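Local coordinates for protein CDP-4-keto-6-deoxy-D-glucose-3-dehydrase (Yersinia pseudotuberculosis, PDB 3BB8) that probably catalyses, with pyridoxal 5'-phosphate as cofactor, the C-3 dehydration of CDP-4-keto-6-deoxy-D-glucose on the way to lipopolysaccharide sugars, at residues 173-178 / 198-203; 322-327 / 331-336; 16-21 / 41-46; 315-320 / 342-347; 379-382 / 386-389. The protein carries 1 engineered substitution. All blocks are in the same frame, centred on the assembly; numbering follows the deposited sequence.

The five contacts illustrate how chemistry follows position in a fold. Contacts 2, 4 and 5 are buried and mostly apolar, whereas contacts 1 and 3 are partly exposed and each adds a side-chain hydroxyl at the start of a helix. Contacts 2 and 4 share helix 293-323 and touch directly, Pro334 packing on Phe317 and Phe347; aromatic stacking dominates contact 4, aliphatic packing contact 2. Contact 1 meets contact 4 where Ser198 OG bonds Ser343 N. Contacts 3 and 5 lie on opposite sides of the chain's centre, about 42 Å apart between centres, yet both touch the second subunit. Contacts 4 and 5 lie near the cofactor site, the other three away from it.

Contact 1: residues 173-178 / 198-203; sequences DLAEVR and STYDGK
Tyr200 meets the first turn of helix 174-184 in two ways at once, with its ring over an aliphatic side chain and its hydroxyl at a backbone amide. The ring is covered on one face by Leu174, whose CB stands 3.6 Å from the ring centroid and 10° off the normal, a CH-pi contact. Leu174 CD1 continues back toward the root of the tyrosine, 3.5 Å from Tyr200 CB, because the two side chains run past each other in opposite directions. Tyr200 holds CG anti to its own backbone N (chi1 178°), which extends the ring across the gap to the helix.

At the far end Ala175 N donates to Tyr200 OH over 3.2 Å with an N-H...O angle of 159°. Amides in a first helical turn have no preceding turn to bond to, and here the phenol supplies an acceptor. Asp173 serves the next one as N-cap: its OD1 receives Glu176 N at 3.1 Å, the donor arriving from above the carboxylate plane. Ala175 CB also lies against the hydroxyl, 3.3 Å from Tyr200 OH.

The tyrosine projects from a tight beta-hairpin with a two-residue loop, strands 199-200 and 203-204 joined by a type I' turn from Tyr200 to Lys203. Strand 340-341 extends that hairpin into a small antiparallel sheet and touches Tyr200 through Ser340, while helix 174-184 rests through Val177 and Arg178 on Leu188 of strand 187-191 in the central sheet.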
# COMPACT_ATOMS: atom_id res chain seq x y z
N ASP A 173 16.06 -12.72 -21.62
CA ASP A 173 17.45 -12.98 -21.99
C ASP A 173 18.40 -12.10 -21.19
O ASP A 173 18.89 -11.08 -21.69
CB ASP A 173 17.65 -12.75 -23.49
CG ASP A 173 19.05 -13.11 -23.95
OD1 ASP A 173 19.95 -13.24 -23.09
OD2 ASP A 173 19.26 -13.26 -25.17
N LEU A 174 18.66 -12.50 -19.95
CA LEU A 174 19.48 -11.70 -19.04
C LEU A 174 20.84 -11.33 -19.63
O LEU A 174 21.32 -10.21 -19.47
CB LEU A 174 19.66 -12.43 -17.71
CG LEU A 174 18.55 -12.18 -16.68
CD1 LEU A 174 18.64 -13.19 -15.56
CD2 LEU A 174 18.68 -10.76 -16.14
N ALA A 175 21.44 -12.29 -20.32
CA ALA A 175 22.74 -12.08 -20.94
C ALA A 175 22.72 -10.84 -21.83
O ALA A 175 23.56 -9.95 -21.68
CB ALA A 175 23.13 -13.30 -21.76
N GLU A 176 21.76 -10.78 -22.75
CA GLU A 176 21.67 -9.64 -23.65
C GLU A 176 21.23 -8.37 -22.92
O GLU A 176 21.78 -7.29 -23.17
CB GLU A 176 20.70 -9.94 -24.80
CG GLU A 176 20.50 -8.78 -25.79
CD GLU A 176 21.81 -8.29 -26.42
OE1 GLU A 176 22.88 -8.90 -26.17
OE2 GLU A 176 21.76 -7.28 -27.16
N VAL A 177 20.25 -8.49 -22.03
CA VAL A 177 19.75 -7.33 -21.28
C VAL A 177 20.88 -6.68 -20.47
O VAL A 177 21.13 -5.49 -20.60
CB VAL A 177 18.60 -7.73 -20.33
CG1 VAL A 177 18.18 -6.52 -19.50
CG2 VAL A 177 17.42 -8.24 -21.13
N ARG A 178 21.55 -7.47 -19.64
CA ARG A 178 22.65 -6.94 -18.85
C ARG A 178 23.71 -6.35 -19.79
O ARG A 178 24.18 -5.23 -19.58
CB ARG A 178 23.27 -8.04 -17.99
CG ARG A 178 22.57 -8.22 -16.65
CD ARG A 178 22.62 -6.92 -15.86
NE ARG A 178 23.99 -6.47 -15.67
CZ ARG A 178 24.87 -7.11 -14.91
NH1 ARG A 178 24.52 -8.21 -14.26
NH2 ARG A 178 26.12 -6.66 -14.82
N SER A 198 12.91 -18.73 -9.90
CA SER A 198 13.43 -18.87 -11.25
C SER A 198 14.92 -18.58 -11.25
O SER A 198 15.38 -17.66 -10.57
CB SER A 198 12.72 -17.91 -12.21
OG SER A 198 11.42 -18.38 -12.53
N THR A 199 15.66 -19.36 -12.02
CA THR A 199 17.10 -19.18 -12.13
C THR A 199 17.48 -19.01 -13.59
O THR A 199 16.78 -19.48 -14.49
CB THR A 199 17.86 -20.40 -11.55
OG1 THR A 199 17.65 -21.54 -12.38
CG2 THR A 199 17.38 -20.71 -10.15
N TYR A 200 18.59 -18.32 -13.83
CA TYR A 200 19.10 -18.09 -15.17
C TYR A 200 20.60 -18.24 -15.08
O TYR A 200 21.27 -17.48 -14.37
CB TYR A 200 18.74 -16.68 -15.66
CG TYR A 200 19.29 -16.35 -17.03
CD1 TYR A 200 20.63 -16.04 -17.21
CD2 TYR A 200 18.45 -16.34 -18.15
CE1 TYR A 200 21.14 -15.72 -18.48
CE2 TYR A 200 18.94 -16.03 -19.42
CZ TYR A 200 20.28 -15.72 -19.58
OH TYR A 200 20.76 -15.38 -20.83
N ASP A 201 21.14 -19.24 -15.77
CA ASP A 201 22.57 -19.49 -15.76
C ASP A 201 22.93 -19.91 -14.33
O ASP A 201 24.03 -19.64 -13.85
CB ASP A 201 23.32 -18.21 -16.16
CG ASP A 201 24.78 -18.47 -16.50
OD1 ASP A 201 25.05 -19.39 -17.30
OD2 ASP A 201 25.65 -17.74 -15.98
N GLY A 202 21.98 -20.55 -13.66
CA GLY A 202 22.19 -21.01 -12.30
C GLY A 202 21.98 -19.98 -11.20
O GLY A 202 21.84 -20.33 -10.03
N LYS A 203 21.94 -18.70 -11.58
CA LYS A 203 21.77 -17.61 -10.62
C LYS A 203 20.31 -17.18 -10.42
O LYS A 203 19.60 -16.89 -11.38
CB LYS A 203 22.62 -16.41 -11.07
CG LYS A 203 22.63 -15.21 -10.12
CD LYS A 203 23.46 -14.06 -10.71
CE LYS A 203 23.52 -12.87 -9.77
NZ LYS A 203 24.06 -13.23 -8.42

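Contact 2: residues 322-327 / 331-336; sequences DALQSC and IELPEA
Leu333 is the side chain that fills the angle between the end of helix 293-323 and the chain returning from it. Its CB leaves the backbone toward 322-327; with CG anti to the carbonyl carbon (chi1 -65°), the branch is carried to the end of the helix, where its two methyls part. CD1 takes the more polar side: it sits 3.4 Å from Gln325 NE2 and 3.6 Å from Leu324 O, touching an amide and a carbonyl that are both engaged elsewhere, NE2 weakly with Lys321 O and Leu324 O with Cys327 N. CD2 turns to the aliphatic side and meets Leu324 CB at 3.9 Å.

Nearer the turn, the backbone itself closes the link. Ile331 N donates to Cys327 O over 3.2 Å with an N-H...O angle of 164°, the donor tilted from the carbonyl plane. Beside this bond Ile331 CG1 packs 3.8 Å from Cys327 CB, the branch being held between its own backbone N and carbonyl carbon.

Together these contacts mark the passage from helix to sheet. Strand 331-332 forms an outer strand beside 347-351, where Ile331 touches Ile349, and helix 419-432 covers Leu324 and Cys327 through Phe429.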
# COMPACT_ATOMS: atom_id res chain seq x y z
N ASP A 322 4.29 -32.42 -21.84
CA ASP A 322 4.56 -33.70 -22.50
C ASP A 322 3.24 -34.25 -23.01
O ASP A 322 3.11 -34.60 -24.18
CB ASP A 322 5.18 -34.68 -21.51
CG ASP A 322 5.42 -36.05 -22.13
OD1 ASP A 322 6.29 -36.15 -23.03
OD2 ASP A 322 4.73 -37.01 -21.72
N ALA A 323 2.26 -34.30 -22.12
CA ALA A 323 0.94 -34.79 -22.45
C ALA A 323 0.27 -33.98 -23.57
O ALA A 323 -0.36 -34.55 -24.46
CB ALA A 323 0.07 -34.78 -21.22
N LEU A 324 0.42 -32.66 -23.52
CA LEU A 324 -0.18 -31.76 -24.51
C LEU A 324 0.55 -31.73 -25.85
O LEU A 324 0.15 -31.01 -26.77
CB LEU A 324 -0.25 -30.35 -23.94
CG LEU A 324 -1.61 -29.71 -23.68
CD1 LEU A 324 -2.60 -30.73 -23.17
CD2 LEU A 324 -1.44 -28.57 -22.68
N GLN A 325 1.62 -32.50 -25.97
CA GLN A 325 2.36 -32.50 -27.22
C GLN A 325 1.50 -33.08 -28.34
O GLN A 325 1.81 -32.94 -29.52
CB GLN A 325 3.64 -33.32 -27.07
CG GLN A 325 4.72 -32.91 -28.05
CD GLN A 325 5.54 -31.75 -27.53
OE1 GLN A 325 6.30 -31.13 -28.27
NE2 GLN A 325 5.41 -31.46 -26.24
N SER A 326 0.41 -33.74 -27.96
CA SER A 326 -0.49 -34.36 -28.91
C SER A 326 -1.31 -33.35 -29.70
O SER A 326 -1.93 -33.69 -30.71
CB SER A 326 -1.44 -35.31 -28.18
OG SER A 326 -2.21 -34.60 -27.24
N CYS A 327 -1.31 -32.10 -29.24
CA CYS A 327 -2.06 -31.05 -29.91
C CYS A 327 -1.15 -30.07 -30.63
O CYS A 327 -1.61 -29.06 -31.16
CB CYS A 327 -2.91 -30.30 -28.89
SG CYS A 327 -3.96 -31.36 -27.90
N ILE A 331 -1.94 -25.90 -31.27
CA ILE A 331 -1.44 -24.95 -30.30
C ILE A 331 0.07 -25.02 -30.13
O ILE A 331 0.68 -26.09 -30.24
CB ILE A 331 -2.13 -25.16 -28.92
CG1 ILE A 331 -2.01 -26.61 -28.45
CG2 ILE A 331 -3.61 -24.86 -29.05
CD1 ILE A 331 -0.74 -26.92 -27.74
N GLU A 332 0.68 -23.87 -29.88
CA GLU A 332 2.11 -23.77 -29.67
C GLU A 332 2.40 -23.90 -28.18
O GLU A 332 1.88 -23.13 -27.37
CB GLU A 332 2.62 -22.44 -30.22
CG GLU A 332 2.80 -22.45 -31.72
CD GLU A 332 2.73 -21.07 -32.33
OE1 GLU A 332 3.33 -20.14 -31.77
OE2 GLU A 332 2.07 -20.92 -33.38
N LEU A 333 3.21 -24.89 -27.82
CA LEU A 333 3.53 -25.11 -26.41
C LEU A 333 4.67 -24.23 -25.91
O LEU A 333 5.57 -23.88 -26.67
CB LEU A 333 3.85 -26.59 -26.19
CG LEU A 333 2.66 -27.52 -26.44
CD1 LEU A 333 3.09 -28.97 -26.35
CD2 LEU A 333 1.56 -27.22 -25.43
N PRO A 334 4.64 -23.87 -24.62
CA PRO A 334 5.65 -23.02 -23.98
C PRO A 334 7.08 -23.56 -23.98
O PRO A 334 7.31 -24.77 -23.93
CB PRO A 334 5.10 -22.82 -22.58
CG PRO A 334 4.36 -24.09 -22.32
CD PRO A 334 3.64 -24.32 -23.63
N GLU A 335 8.04 -22.65 -24.04
CA GLU A 335 9.45 -23.02 -24.04
C GLU A 335 10.29 -22.14 -23.13
O GLU A 335 10.34 -20.91 -23.28
CB GLU A 335 9.99 -22.97 -25.47
CG GLU A 335 9.64 -24.19 -26.31
CD GLU A 335 9.89 -23.97 -27.79
OE1 GLU A 335 10.81 -23.20 -28.15
OE2 GLU A 335 9.16 -24.57 -28.61
N ALA A 336 10.96 -22.77 -22.16
CA ALA A 336 11.82 -22.06 -21.24
C ALA A 336 12.89 -21.34 -22.03
O ALA A 336 13.33 -21.82 -23.07
CB ALA A 336 12.46 -23.03 -20.26

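Contact 3: residues 16-21 / 41-46; sequences QYAETA and IGTKEL
Ala18 of the short helix 17-21 and Thr43, in the first turn of helix 43-55, approach closely, their CA atoms 5.1 Å apart. The alanine points its methyl toward the other segment, and the small side chain accounts for the short approach: Ala18 CB is 3.6 Å from Thr43 CA and 3.3 Å from Thr43 OG1. The threonine, by contrast, stands side-on, with CG2 anti to its backbone N and OG1 anti to the carbonyl carbon (chi1 -57°), which leaves the hydroxyl on the face turned to helix 17-21.

Glu19 comes in from a different direction. Its CB leaves pointing away from 41-46, but a bend at chi2 (-45°) folds the chain back; the glutamate and threonine side chains meet at a slant, and Glu19 OE2 accepts a weak hydrogen bond from Thr43 OG1 at 3.1 Å. The hydroxyl is thus met by a methyl and by a carboxylate oxygen, the alanine being buried and the glutamate exposed.

Gly42 is the N-cap of helix 43-55, which lies beside helix 293-323, Glu45 forming a salt bridge with Arg305 there. Helix 6-15 adds Ala15 against Thr43 and Val14 against Leu46. The second subunit also reaches the contact, its Arg7 packing on Tyr17 and its Ser53 on Leu46.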
# COMPACT_ATOMS: atom_id res chain seq x y z
N GLN A 16 -5.49 -28.41 14.48
CA GLN A 16 -6.52 -29.42 14.29
C GLN A 16 -7.71 -28.85 13.52
O GLN A 16 -8.54 -29.60 13.00
CB GLN A 16 -6.97 -29.96 15.65
CG GLN A 16 -5.84 -30.56 16.47
CD GLN A 16 -6.24 -30.88 17.91
OE1 GLN A 16 -5.40 -31.26 18.73
NE2 GLN A 16 -7.53 -30.72 18.22
N TYR A 17 -7.79 -27.53 13.46
CA TYR A 17 -8.87 -26.87 12.72
C TYR A 17 -8.43 -26.83 11.26
O TYR A 17 -9.25 -26.84 10.35
CB TYR A 17 -9.07 -25.44 13.23
CG TYR A 17 -10.13 -24.66 12.47
CD1 TYR A 17 -11.44 -24.60 12.93
CD2 TYR A 17 -9.82 -24.02 11.26
CE1 TYR A 17 -12.42 -23.92 12.21
CE2 TYR A 17 -10.80 -23.34 10.53
CZ TYR A 17 -12.10 -23.29 11.01
OH TYR A 17 -13.08 -22.64 10.30
N ALA A 18 -7.12 -26.79 11.07
CA ALA A 18 -6.52 -26.75 9.75
C ALA A 18 -6.61 -28.09 9.03
O ALA A 18 -6.60 -28.15 7.80
CB ALA A 18 -5.06 -26.31 9.86
N GLU A 19 -6.71 -29.17 9.80
CA GLU A 19 -6.80 -30.51 9.24
C GLU A 19 -8.09 -30.67 8.46
O GLU A 19 -8.11 -31.26 7.38
CB GLU A 19 -6.76 -31.56 10.35
CG GLU A 19 -5.52 -31.51 11.22
CD GLU A 19 -4.26 -31.36 10.39
OE1 GLU A 19 -4.08 -32.14 9.44
OE2 GLU A 19 -3.45 -30.46 10.71
N THR A 20 -9.16 -30.13 9.01
CA THR A 20 -10.47 -30.19 8.38
C THR A 20 -10.66 -29.09 7.34
O THR A 20 -11.26 -29.31 6.29
CB THR A 20 -11.58 -30.00 9.42
OG1 THR A 20 -11.43 -30.98 10.45
CG2 THR A 20 -12.95 -30.13 8.77
N ALA A 21 -10.07 -27.93 7.60
CA ALA A 21 -10.21 -26.78 6.72
C ALA A 21 -9.34 -26.74 5.47
O ALA A 21 -9.85 -26.62 4.36
CB ALA A 21 -9.81 -25.50 7.44
N ILE A 41 -2.12 -23.03 1.49
CA ILE A 41 -1.79 -22.75 2.88
C ILE A 41 -2.29 -23.87 3.79
O ILE A 41 -3.19 -24.62 3.43
CB ILE A 41 -2.42 -21.43 3.37
CG1 ILE A 41 -3.95 -21.55 3.38
CG2 ILE A 41 -1.97 -20.28 2.46
CD1 ILE A 41 -4.67 -20.41 4.05
N GLY A 42 -1.71 -23.95 4.98
CA GLY A 42 -2.10 -24.97 5.93
C GLY A 42 -1.91 -24.58 7.38
O GLY A 42 -1.89 -23.40 7.74
N THR A 43 -1.77 -25.60 8.22
CA THR A 43 -1.60 -25.44 9.66
C THR A 43 -0.60 -24.36 10.05
O THR A 43 -0.93 -23.46 10.82
CB THR A 43 -1.17 -26.77 10.29
OG1 THR A 43 -2.14 -27.78 9.99
CG2 THR A 43 -1.05 -26.63 11.80
N LYS A 44 0.61 -24.45 9.52
CA LYS A 44 1.64 -23.48 9.85
C LYS A 44 1.20 -22.03 9.59
O LYS A 44 1.36 -21.17 10.46
CB LYS A 44 2.91 -23.78 9.05
CG LYS A 44 4.15 -23.10 9.59
CD LYS A 44 4.54 -23.65 10.96
CE LYS A 44 5.88 -23.09 11.43
NZ LYS A 44 6.40 -23.81 12.63
N GLU A 45 0.65 -21.76 8.41
CA GLU A 45 0.21 -20.42 8.07
C GLU A 45 -0.80 -19.90 9.08
O GLU A 45 -0.62 -18.81 9.63
CB GLU A 45 -0.41 -20.35 6.67
CG GLU A 45 0.56 -20.52 5.50
CD GLU A 45 1.05 -21.95 5.35
OE1 GLU A 45 0.28 -22.87 5.69
OE2 GLU A 45 2.19 -22.16 4.89
N LEU A 46 -1.86 -20.66 9.32
CA LEU A 46 -2.88 -20.22 10.26
C LEU A 46 -2.34 -20.06 11.67
O LEU A 46 -2.77 -19.17 12.41
CB LEU A 46 -4.07 -21.18 10.29
CG LEU A 46 -5.04 -21.09 9.10
CD1 LEU A 46 -4.43 -21.77 7.89
CD2 LEU A 46 -6.37 -21.74 9.47

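Contact 4: residues 315-320 / 342-347; sequences ANFKYL and PSWFGF
An aromatic cluster of Phe317, Trp344 and Phe347 ties the long helix 293-323 to the loop that enters strand 347-351. In the aspartate aminotransferase fold a long helix typically connects the large cofactor-binding domain with the smaller C-terminal one, and helix 293-323 is consistent with that role. Here its side chains pack on the loop leading into strand 347-351, the middle strand of a three-stranded antiparallel sheet.

Phe317 and Trp344 stack face to face. The phenyl ring and the five-membered ring of the indole are 3.5 Å apart between centroids, with planes only 1° from parallel, and Trp344 NE1 lies over the centre of the phenyl. The closest pair, Phe317 CE1 and Trp344 CE2, is 3.3 Å apart. Phe317 keeps CG anti to its backbone N (chi1 176°), which carries the ring out from the helix into this position.

Phe347 approaches differently, its plane inclined by 57° to Phe317 and its CD1 3.5 Å from Phe317 CD1. Leu320, one turn further along the helix, then lays CD2 over a face of Phe347, 3.9 Å from the centroid. The cluster lies near the cofactor site without lining it: the Trp344 side chain is about 9 Å from that of Asp194, which binds pyridoxal phosphate, and about 13 Å from the cofactor. On the indole face opposite Phe317, Pro342 CB sits 3.8 Å above the plane, near the rim.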
# COMPACT_ATOMS: atom_id res chain seq x y z
N ALA A 315 7.57 -29.65 -12.14
CA ALA A 315 7.07 -30.99 -12.41
C ALA A 315 5.80 -30.93 -13.25
O ALA A 315 5.73 -31.49 -14.34
CB ALA A 315 6.80 -31.72 -11.09
N ASN A 316 4.79 -30.24 -12.73
CA ASN A 316 3.52 -30.09 -13.42
C ASN A 316 3.71 -29.53 -14.83
O ASN A 316 2.99 -29.90 -15.75
CB ASN A 316 2.59 -29.18 -12.62
CG ASN A 316 2.07 -29.85 -11.37
OD1 ASN A 316 1.28 -29.27 -10.62
ND2 ASN A 316 2.51 -31.08 -11.13
N PHE A 317 4.68 -28.64 -15.00
CA PHE A 317 4.95 -28.06 -16.31
C PHE A 317 5.43 -29.13 -17.29
O PHE A 317 4.90 -29.25 -18.40
CB PHE A 317 6.02 -26.98 -16.21
CG PHE A 317 6.41 -26.40 -17.54
CD1 PHE A 317 5.73 -25.31 -18.07
CD2 PHE A 317 7.47 -26.94 -18.27
CE1 PHE A 317 6.09 -24.76 -19.29
CE2 PHE A 317 7.84 -26.39 -19.50
CZ PHE A 317 7.15 -25.30 -20.01
N LYS A 318 6.45 -29.88 -16.89
CA LYS A 318 7.02 -30.92 -17.73
C LYS A 318 5.95 -31.95 -18.09
O LYS A 318 5.80 -32.31 -19.26
CB LYS A 318 8.17 -31.61 -16.98
CG LYS A 318 9.05 -32.48 -17.86
CD LYS A 318 10.29 -32.93 -17.10
CE LYS A 318 11.31 -33.57 -18.03
NZ LYS A 318 12.58 -33.89 -17.29
N TYR A 319 5.21 -32.39 -17.09
CA TYR A 319 4.15 -33.37 -17.28
C TYR A 319 3.13 -32.85 -18.29
O TYR A 319 2.99 -33.40 -19.38
CB TYR A 319 3.47 -33.64 -15.93
CG TYR A 319 2.45 -34.75 -15.96
CD1 TYR A 319 2.83 -36.08 -16.13
CD2 TYR A 319 1.09 -34.47 -15.79
CE1 TYR A 319 1.89 -37.11 -16.13
CE2 TYR A 319 0.14 -35.49 -15.79
CZ TYR A 319 0.55 -36.81 -15.96
OH TYR A 319 -0.39 -37.82 -15.95
N LEU A 320 2.43 -31.79 -17.92
CA LEU A 320 1.41 -31.18 -18.77
C LEU A 320 1.86 -30.95 -20.21
O LEU A 320 1.14 -31.29 -21.14
CB LEU A 320 0.95 -29.86 -18.17
CG LEU A 320 -0.24 -29.17 -18.85
CD1 LEU A 320 -1.45 -30.10 -18.86
CD2 LEU A 320 -0.55 -27.87 -18.12
N PRO A 342 13.24 -21.97 -15.37
CA PRO A 342 12.09 -21.15 -14.98
C PRO A 342 11.23 -21.84 -13.92
O PRO A 342 10.80 -22.98 -14.12
CB PRO A 342 11.31 -21.02 -16.29
CG PRO A 342 11.66 -22.25 -17.05
CD PRO A 342 13.09 -22.55 -16.71
N SER A 343 10.99 -21.15 -12.81
CA SER A 343 9.95 -21.55 -11.88
C SER A 343 8.57 -21.12 -12.36
O SER A 343 8.07 -20.06 -11.98
CB SER A 343 10.22 -20.97 -10.49
OG SER A 343 9.22 -21.37 -9.56
N TRP A 344 7.96 -21.94 -13.21
CA TRP A 344 6.70 -21.58 -13.86
C TRP A 344 5.60 -21.09 -12.93
O TRP A 344 5.32 -21.68 -11.89
CB TRP A 344 6.19 -22.74 -14.72
CG TRP A 344 7.14 -23.10 -15.82
CD1 TRP A 344 8.06 -24.10 -15.81
CD2 TRP A 344 7.33 -22.38 -17.05
NE1 TRP A 344 8.83 -24.05 -16.96
CE2 TRP A 344 8.40 -23.00 -17.73
CE3 TRP A 344 6.71 -21.27 -17.63
CZ2 TRP A 344 8.87 -22.55 -18.98
CZ3 TRP A 344 7.18 -20.82 -18.87
CH2 TRP A 344 8.24 -21.46 -19.53
N PHE A 345 5.00 -19.97 -13.35
CA PHE A 345 3.90 -19.33 -12.63
C PHE A 345 2.61 -19.90 -13.19
O PHE A 345 1.65 -20.17 -12.46
CB PHE A 345 3.96 -17.81 -12.86
CG PHE A 345 2.79 -17.05 -12.29
CD1 PHE A 345 1.66 -16.82 -13.06
CD2 PHE A 345 2.81 -16.57 -10.99
CE1 PHE A 345 0.57 -16.11 -12.55
CE2 PHE A 345 1.73 -15.86 -10.46
CZ PHE A 345 0.61 -15.63 -11.24
N GLY A 346 2.61 -20.07 -14.51
CA GLY A 346 1.46 -20.61 -15.21
C GLY A 346 1.94 -21.29 -16.48
O GLY A 346 3.14 -21.25 -16.78
N PHE A 347 1.02 -21.88 -17.23
CA PHE A 347 1.34 -22.58 -18.47
C PHE A 347 0.78 -21.81 -19.67
O PHE A 347 -0.40 -21.92 -19.98
CB PHE A 347 0.73 -23.98 -18.43
CG PHE A 347 1.27 -24.92 -19.47
CD1 PHE A 347 2.50 -25.56 -19.28
CD2 PHE A 347 0.55 -25.19 -20.63
CE1 PHE A 347 2.99 -26.46 -20.22
CE2 PHE A 347 1.03 -26.08 -21.58
CZ PHE A 347 2.25 -26.72 -21.38

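Contact 5: residues 379-382 / 386-389; sequences GNLT and YFHD
Tyr386 OH has a polar and an apolar partner: it is hydrogen-bonded with Asn125 OD1, and Leu381 CD2 packs 3.6 Å from it. The polar bond joins a buried phenol to helix 121-129, which also contributes Val124 next to Leu381 and Ile128 against Phe387. Tyr386 places CG between its backbone N and carbonyl carbon (chi1 83°), a torsion that turns the ring back toward 379-382, where the leucine and tyrosine side chains lie askew to one another.

Phe387 takes the backbone instead. One face of its ring lies against the peptide that joins Leu381 to Thr382, with Leu381 O 3.3 Å from Phe387 CG, and Thr382 N also over this face. The side chain of Leu381 completes the contact, its CB 4.1 Å from Phe387 CE1. Within the second segment the two aromatic residues brace one another, since Phe387 CD1 stands 3.5 Å above the Tyr386 plane, offset toward the rim, and Tyr386 CE1 lies at the Phe387 edge.

Tyr386 makes backbone hydrogen bonds with the second subunit, whose Ser283 packs on it. The side chain of Leu381 is about 7 Å from that of Phe120 and about 10 Å from the pyridoxal phosphate, which is consistent with a second layer around the cofactor site, near the subunit interface, as expected of the aspartate aminotransferase fold, whose active sites lie at the dimer interface.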
# COMPACT_ATOMS: atom_id res chain seq x y z
N GLY A 379 -2.12 -8.10 -22.39
CA GLY A 379 -1.96 -8.45 -23.79
C GLY A 379 -1.03 -7.46 -24.46
O GLY A 379 0.14 -7.76 -24.69
N ASN A 380 -1.55 -6.29 -24.79
CA ASN A 380 -0.75 -5.23 -25.39
C ASN A 380 -1.13 -3.94 -24.68
O ASN A 380 -2.18 -3.35 -24.97
CB ASN A 380 -1.02 -5.10 -26.89
CG ASN A 380 -0.15 -4.03 -27.55
OD1 ASN A 380 -0.02 -3.98 -28.77
ND2 ASN A 380 0.44 -3.16 -26.73
N LEU A 381 -0.28 -3.52 -23.76
CA LEU A 381 -0.52 -2.31 -22.98
C LEU A 381 -0.90 -1.09 -23.81
O LEU A 381 -1.83 -0.37 -23.44
CB LEU A 381 0.70 -2.00 -22.10
CG LEU A 381 0.82 -2.90 -20.87
CD1 LEU A 381 2.20 -2.80 -20.26
CD2 LEU A 381 -0.26 -2.51 -19.86
N THR A 382 -0.21 -0.87 -24.92
CA THR A 382 -0.52 0.28 -25.76
C THR A 382 -1.94 0.28 -26.31
O THR A 382 -2.42 1.32 -26.76
CB THR A 382 0.45 0.41 -26.94
OG1 THR A 382 0.36 -0.75 -27.78
CG2 THR A 382 1.87 0.57 -26.45
N TYR A 386 -6.59 2.77 -20.82
CA TYR A 386 -5.91 3.82 -20.04
C TYR A 386 -4.66 4.33 -20.71
O TYR A 386 -4.09 5.31 -20.27
CB TYR A 386 -5.58 3.37 -18.60
CG TYR A 386 -4.30 2.55 -18.42
CD1 TYR A 386 -4.28 1.17 -18.65
CD2 TYR A 386 -3.12 3.16 -17.98
CE1 TYR A 386 -3.12 0.40 -18.42
CE2 TYR A 386 -1.95 2.41 -17.75
CZ TYR A 386 -1.96 1.03 -17.97
OH TYR A 386 -0.83 0.28 -17.71
N PHE A 387 -4.24 3.67 -21.78
CA PHE A 387 -3.04 4.13 -22.49
C PHE A 387 -3.38 5.11 -23.62
O PHE A 387 -2.50 5.54 -24.35
CB PHE A 387 -2.27 2.95 -23.09
CG PHE A 387 -0.95 2.69 -22.42
CD1 PHE A 387 -0.90 2.01 -21.20
CD2 PHE A 387 0.23 3.13 -23.00
CE1 PHE A 387 0.34 1.76 -20.57
CE2 PHE A 387 1.47 2.90 -22.39
CZ PHE A 387 1.52 2.21 -21.16
N HIS A 388 -4.65 5.46 -23.73
CA HIS A 388 -5.11 6.37 -24.78
C HIS A 388 -4.31 7.65 -24.94
O HIS A 388 -4.00 8.04 -26.06
CB HIS A 388 -6.59 6.71 -24.57
CG HIS A 388 -7.19 7.51 -25.69
ND1 HIS A 388 -6.89 8.83 -25.92
CD2 HIS A 388 -8.08 7.16 -26.65
CE1 HIS A 388 -7.57 9.27 -26.96
NE2 HIS A 388 -8.30 8.27 -27.43
N ASP A 389 -3.96 8.30 -23.83
CA ASP A 389 -3.22 9.55 -23.89
C ASP A 389 -1.82 9.53 -23.28
O ASP A 389 -1.15 10.56 -23.24
CB ASP A 389 -4.04 10.66 -23.24
CG ASP A 389 -5.23 11.07 -24.08
OD1 ASP A 389 -6.34 11.21 -23.52
OD2 ASP A 389 -5.05 11.26 -25.31